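PDB 4QT9: putative glucoamylase from Bacteroides caccae ATCC 43185, which probably hydrolyses alpha-linked glucans to release glucose, using an alpha/alpha toroid fold. Local coordinates for residues Ile98-Phe101 with Leu102-Ala105; Asp106-Gly110 with Ala111-Trp115; Phe140-Gln143 with Gly144-Ala147. All coordinates share one frame; numbering follows the deposited sequence.

Contact 1: Ile98-Phe101 with Leu102-Ala105; sequences IVSF and LEKA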
# COMPACT_ATOMS: atom_id res chain seq x y z
N ILE A 98 11.36 12.91 -8.55
CA ILE A 98 11.02 11.49 -8.42
C ILE A 98 11.12 10.77 -9.80
O ILE A 98 11.79 9.73 -9.90
CB ILE A 98 9.61 11.30 -7.80
CG1 ILE A 98 9.59 11.77 -6.29
CG2 ILE A 98 9.15 9.85 -7.98
CD1 ILE A 98 8.14 11.95 -5.70
N VAL A 99 10.49 11.31 -10.84
CA VAL A 99 10.54 10.73 -12.19
C VAL A 99 12.01 10.63 -12.69
O VAL A 99 12.38 9.61 -13.25
CB VAL A 99 9.64 11.51 -13.17
CG1 VAL A 99 9.77 10.97 -14.59
CG2 VAL A 99 8.17 11.48 -12.72
N SER A 100 12.85 11.66 -12.44
CA SER A 100 14.26 11.64 -12.88
C SER A 100 15.00 10.49 -12.20
O SER A 100 15.81 9.82 -12.86
CB SER A 100 14.95 12.97 -12.58
OG SER A 100 14.31 14.03 -13.27
N PHE A 101 14.75 10.27 -10.89
CA PHE A 101 15.35 9.15 -10.15
C PHE A 101 14.89 7.81 -10.74
O PHE A 101 15.72 6.94 -10.96
CB PHE A 101 15.02 9.20 -8.64
CG PHE A 101 15.50 7.98 -7.88
CD1 PHE A 101 16.80 7.91 -7.38
CD2 PHE A 101 14.66 6.89 -7.67
CE1 PHE A 101 17.24 6.79 -6.67
CE2 PHE A 101 15.09 5.78 -6.94
CZ PHE A 101 16.39 5.73 -6.46
N LEU A 102 13.58 7.64 -10.98
CA LEU A 102 13.02 6.38 -11.51
C LEU A 102 13.51 6.05 -12.93
O LEU A 102 13.59 4.87 -13.31
CB LEU A 102 11.49 6.39 -11.47
CG LEU A 102 10.86 6.43 -10.06
CD1 LEU A 102 9.37 6.63 -10.15
CD2 LEU A 102 11.15 5.14 -9.28
N GLU A 103 13.85 7.10 -13.72
CA GLU A 103 14.34 6.92 -15.08
C GLU A 103 15.78 6.39 -15.06
O GLU A 103 16.20 5.73 -16.01
CB GLU A 103 14.29 8.25 -15.87
CG GLU A 103 12.88 8.76 -16.17
CD GLU A 103 12.81 10.14 -16.81
OE1 GLU A 103 13.70 10.99 -16.52
OE2 GLU A 103 11.85 10.39 -17.57
N LYS A 104 16.50 6.63 -13.95
CA LYS A 104 17.91 6.27 -13.76
C LYS A 104 18.15 5.04 -12.87
O LYS A 104 19.12 4.32 -13.12
CB LYS A 104 18.68 7.47 -13.17
CG LYS A 104 18.95 8.56 -14.23
CD LYS A 104 19.11 9.98 -13.66
CE LYS A 104 20.53 10.35 -13.30
NZ LYS A 104 20.69 11.81 -13.09
N ALA A 105 17.29 4.80 -11.86
CA ALA A 105 17.46 3.72 -10.87
C ALA A 105 17.40 2.35 -11.52
O ALA A 105 16.80 2.22 -12.58
CB ALA A 105 16.40 3.83 -9.80
O HOH W 1 16.44 10.95 -15.52
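Phe101 and Ala105 meet in a CH-pi contact near the last turn of helix 88-104. Ala105 CB lies over one face of the Phe101 ring, 4.0 Å from its centroid and shifted toward the rim at CE2 and CZ. The Phe101 side chain reaches this place because CG is anti to the backbone N (chi1 174°). Trp116 adds an edge-to-face ring contact to Phe101. Apolar packing continues one turn back. There the Ile98 and Leu102 side chains lie side by side and point the same way, with Ile98 CG2 3.9 Å from Leu102 CD1.

The backbone bonds change along the segment. Leu102 N to Ile98 O is a regular helical bond of 3.0 Å. Phe101 O accepts two donors: Ala105 N at 2.8 Å, nearly in line with the carbonyl, and Lys104 N at 3.1 Å, from above the carbonyl plane. The bond from Lys104 N to Ser100 O is weak.

The polar side is bridged by water. One water donates to Ser100 O and to Glu103 OE1, the latter at 2.9 Å. Glu103 OE1 also forms a salt bridge with Arg165 of helix 157-172. The exposed carboxylate is therefore probably held as an anion, while buried Leu102 packs on Leu141 and Leu145 of helix 135-152.

Contact 2: Asp106-Gly110 with Ala111-Trp115; sequences DRFHG and AYPHW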
# COMPACT_ATOMS: atom_id res chain seq x y z
N ASP A 106 18.04 1.34 -10.90
CA ASP A 106 18.07 -0.04 -11.39
C ASP A 106 16.69 -0.62 -11.60
O ASP A 106 15.80 -0.43 -10.78
CB ASP A 106 18.82 -0.95 -10.40
CG ASP A 106 20.32 -0.73 -10.38
OD1 ASP A 106 20.83 0.03 -11.25
OD2 ASP A 106 20.99 -1.33 -9.50
N ARG A 107 16.52 -1.30 -12.76
CA ARG A 107 15.30 -1.97 -13.23
C ARG A 107 15.67 -3.36 -13.72
O ARG A 107 16.80 -3.57 -14.16
CB ARG A 107 14.60 -1.19 -14.36
CG ARG A 107 14.29 0.26 -14.07
CD ARG A 107 13.53 0.93 -15.20
NE ARG A 107 12.12 0.53 -15.22
CZ ARG A 107 11.19 1.11 -15.97
NH1 ARG A 107 11.52 2.11 -16.78
NH2 ARG A 107 9.94 0.68 -15.93
N PHE A 108 14.73 -4.31 -13.65
CA PHE A 108 14.90 -5.71 -14.02
C PHE A 108 13.71 -6.11 -14.84
O PHE A 108 12.63 -6.31 -14.30
CB PHE A 108 15.08 -6.56 -12.73
CG PHE A 108 16.14 -5.98 -11.82
CD1 PHE A 108 15.82 -5.01 -10.87
CD2 PHE A 108 17.49 -6.28 -12.01
CE1 PHE A 108 16.81 -4.42 -10.08
CE2 PHE A 108 18.47 -5.72 -11.20
CZ PHE A 108 18.12 -4.79 -10.24
N HIS A 109 13.90 -6.10 -16.17
CA HIS A 109 12.87 -6.32 -17.21
C HIS A 109 11.75 -5.30 -16.98
O HIS A 109 10.58 -5.64 -16.93
CB HIS A 109 12.37 -7.78 -17.22
CG HIS A 109 13.33 -8.73 -17.86
ND1 HIS A 109 13.35 -8.93 -19.23
CD2 HIS A 109 14.30 -9.48 -17.30
CE1 HIS A 109 14.31 -9.80 -19.45
NE2 HIS A 109 14.92 -10.16 -18.33
N GLY A 110 12.16 -4.05 -16.74
CA GLY A 110 11.24 -2.94 -16.50
C GLY A 110 10.67 -2.85 -15.10
O GLY A 110 10.10 -1.81 -14.75
N ALA A 111 10.77 -3.92 -14.30
CA ALA A 111 10.24 -3.93 -12.94
C ALA A 111 11.26 -3.31 -11.97
O ALA A 111 12.47 -3.38 -12.18
CB ALA A 111 9.89 -5.36 -12.51
N TYR A 112 10.76 -2.71 -10.89
CA TYR A 112 11.65 -2.09 -9.91
C TYR A 112 11.94 -3.04 -8.75
O TYR A 112 11.11 -3.90 -8.42
CB TYR A 112 11.07 -0.75 -9.43
CG TYR A 112 11.18 0.34 -10.48
CD1 TYR A 112 12.39 0.99 -10.71
CD2 TYR A 112 10.09 0.69 -11.27
CE1 TYR A 112 12.49 2.01 -11.66
CE2 TYR A 112 10.19 1.69 -12.24
CZ TYR A 112 11.39 2.35 -12.42
OH TYR A 112 11.51 3.36 -13.34
N PRO A 113 13.14 -2.92 -8.11
CA PRO A 113 13.42 -3.78 -6.94
C PRO A 113 12.64 -3.31 -5.71
O PRO A 113 12.10 -2.20 -5.73
CB PRO A 113 14.91 -3.56 -6.70
CG PRO A 113 15.14 -2.15 -7.14
CD PRO A 113 14.26 -1.97 -8.34
N HIS A 114 12.65 -4.10 -4.62
CA HIS A 114 12.03 -3.67 -3.35
C HIS A 114 12.70 -2.38 -2.83
O HIS A 114 12.01 -1.43 -2.47
CB HIS A 114 12.18 -4.76 -2.28
CG HIS A 114 11.31 -4.56 -1.08
ND1 HIS A 114 10.55 -5.59 -0.58
CD2 HIS A 114 11.10 -3.46 -0.32
CE1 HIS A 114 9.89 -5.09 0.45
NE2 HIS A 114 10.20 -3.81 0.65
N TRP A 115 14.03 -2.35 -2.85
CA TRP A 115 14.82 -1.22 -2.34
C TRP A 115 15.92 -0.75 -3.28
O TRP A 115 16.51 -1.56 -3.98
CB TRP A 115 15.57 -1.67 -1.07
CG TRP A 115 14.76 -1.91 0.17
CD1 TRP A 115 13.62 -1.26 0.55
CD2 TRP A 115 15.17 -2.69 1.30
NE1 TRP A 115 13.26 -1.64 1.82
CE2 TRP A 115 14.20 -2.51 2.31
CE3 TRP A 115 16.28 -3.53 1.56
CZ2 TRP A 115 14.29 -3.15 3.56
CZ3 TRP A 115 16.39 -4.12 2.81
CH2 TRP A 115 15.40 -3.94 3.79
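Arg107 lays its guanidinium against Tyr112 in the conformers given, with the two planes only 5° apart. Both residues have a second conformer, so this geometry may hold only part of the time. Arg107 NE comes 3.4 Å from Tyr112 CZ. The Tyr112 hydroxyl, hydrogen-bonded to Leu102 O, lies over one guanidinium face near its rim. A bend at chi3 (76°) folds this arginine conformer back toward the turn. There Arg107 NH2 donates to Gly110 O at 2.8 Å, on a lone pair in the carbonyl plane, and NE adds a weak bond to the same oxygen. NH1 forms a salt bridge with Glu172, and NH2 also bonds Leu169 O.

The backbone between them makes a two-residue type I' beta turn, closed by a single antiparallel hydrogen-bonded pair, Phe108 with Ala111. Phe108 N donates to Ala111 O at 2.9 Å, and Ala111 N returns a bond to Phe108 O at 3.0 Å. His109 and Gly110 hold the turn's corner with positive phi.

Packing is close where Ala111 meets Leu135 and Thr138 of helix 135-152. Pro113 CD lies 3.3 Å from Asp106 O and 3.9 Å from Phe108 CE1, at the edge of that ring. A glycine in place of Pro113 would probably open a gap beside the Phe108 edge and let the backbone turn more freely. The His109 side chain takes almost no part in the contact with 111-115; it is partly exposed and stacks on Trp177.

Contact 3: Phe140-Gln143 with Gly144-Ala147; sequences FLMQ and GLLA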
# COMPACT_ATOMS: atom_id res chain seq x y z
N PHE A 140 2.58 -1.51 -6.71
CA PHE A 140 2.27 -0.44 -5.74
C PHE A 140 2.88 0.89 -6.19
O PHE A 140 2.23 1.91 -6.08
CB PHE A 140 2.72 -0.81 -4.32
CG PHE A 140 1.98 -2.02 -3.75
CD1 PHE A 140 0.62 -2.19 -3.99
CD2 PHE A 140 2.65 -2.98 -3.01
CE1 PHE A 140 -0.05 -3.31 -3.51
CE2 PHE A 140 1.97 -4.09 -2.51
CZ PHE A 140 0.63 -4.26 -2.77
N LEU A 141 4.04 0.88 -6.78
CA LEU A 141 4.63 2.12 -7.33
C LEU A 141 3.82 2.61 -8.53
O LEU A 141 3.54 3.81 -8.65
CB LEU A 141 6.10 1.89 -7.71
CG LEU A 141 6.90 3.06 -8.33
CD1 LEU A 141 7.01 4.30 -7.39
CD2 LEU A 141 8.30 2.62 -8.65
N MSE A 142 3.46 1.67 -9.45
CA MSE A 142 2.74 2.03 -10.67
C MSE A 142 1.33 2.51 -10.36
O MSE A 142 0.88 3.45 -11.01
CB MSE A 142 2.71 0.87 -11.68
CG MSE A 142 4.04 0.62 -12.35
SE MSE A 142 4.62 2.14 -13.39
CE MSE A 142 2.95 3.06 -13.83
N GLN A 143 0.67 1.95 -9.34
CA GLN A 143 -0.66 2.41 -8.92
C GLN A 143 -0.59 3.94 -8.57
O GLN A 143 -1.46 4.72 -8.99
CB GLN A 143 -1.18 1.58 -7.74
CG GLN A 143 -2.53 2.03 -7.18
CD GLN A 143 -3.09 1.15 -6.07
OE1 GLN A 143 -4.29 0.87 -6.04
NE2 GLN A 143 -2.25 0.75 -5.12
N GLY A 144 0.47 4.35 -7.89
CA GLY A 144 0.72 5.74 -7.56
C GLY A 144 1.07 6.59 -8.77
O GLY A 144 0.51 7.68 -8.95
N LEU A 145 1.98 6.10 -9.62
CA LEU A 145 2.41 6.85 -10.81
C LEU A 145 1.25 7.06 -11.81
O LEU A 145 1.12 8.16 -12.36
CB LEU A 145 3.59 6.16 -11.49
CG LEU A 145 4.94 6.26 -10.78
CD1 LEU A 145 5.96 5.35 -11.46
CD2 LEU A 145 5.49 7.71 -10.78
N LEU A 146 0.36 6.07 -11.98
CA LEU A 146 -0.77 6.24 -12.91
C LEU A 146 -1.74 7.31 -12.40
O LEU A 146 -2.34 8.01 -13.21
CB LEU A 146 -1.48 4.91 -13.19
CG LEU A 146 -0.66 3.90 -14.04
CD1 LEU A 146 -1.46 2.65 -14.34
CD2 LEU A 146 -0.18 4.51 -15.38
N ALA A 147 -1.87 7.45 -11.07
CA ALA A 147 -2.67 8.50 -10.43
C ALA A 147 -2.06 9.91 -10.75
O ALA A 147 -2.80 10.82 -11.13
CB ALA A 147 -2.73 8.27 -8.93
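Met142, present as selenomethionine, reaches forward along its helix to Leu145 and Leu146. Its terminal CE lies 3.7 Å from Leu146 CG and 3.9 Å from Leu145 CB. Met142 SE is 4.0 Å from Leu145 CD1. The chain bends at chi2 (-62°) and again at chi3, which turns CE toward Leu145 and Leu146. Beside it, Leu145 CD1 also meets Leu141 CG at 4.0 Å. The two leucines slant across each other. Leu145 CD1 thus touches both Leu141 CG and the selenium.

The backbone sets this spacing. Leu145 N donates to Leu141 O at 2.9 Å, and Leu146 N donates to Met142 O at 2.8 Å. Both bonds are fairly straight, with angles at hydrogen of 160° and 163°. The next bond, from Ala147 N to Gln143 O, is weak at 3.5 Å. Gly144 brings no side chain to this turn.

Neighbouring helices enclose the cluster. Leu141 and Leu145 pack on Ile74 of helix 67-83. Met142 and Leu146 meet Trp170 of helix 157-172 and Leu214 of helix 209-217. On another side of the helix the extended Gln143 carries its buried amide to backbone partners: OE1 accepts from Gly270 N, and NE2 donates to Tyr266 O. Both ends of the amide are used, which is likely to fix its rotation. This helix, packed against helices 67-83, 157-172 and 209-217, is consistent with the alpha/alpha toroid fold of the protein.

The three contacts follow one another along the chain and meet at Leu102, Tyr112 and Leu141. The centres of contacts 1 and 2 are about 12 Å apart, and the centre of contact 3 is about 14 Å from each. Leu102 O and Tyr112 OH probably form a hydrogen bond of 2.6 Å, tying the helix end of contact 1 to the turn of contact 2. Leu102 CD1 packs on Leu145 CD1 of contact 3 at 3.9 Å. In the conformer given, Tyr112 CD2 touches Leu141 CD2 at 3.7 Å. Contact 3 lies deepest, its centre about 10 Å from the chain centre. A bound acetate, probably from the crystallisation liquor, sits about 5 Å from the Phe140 side chain.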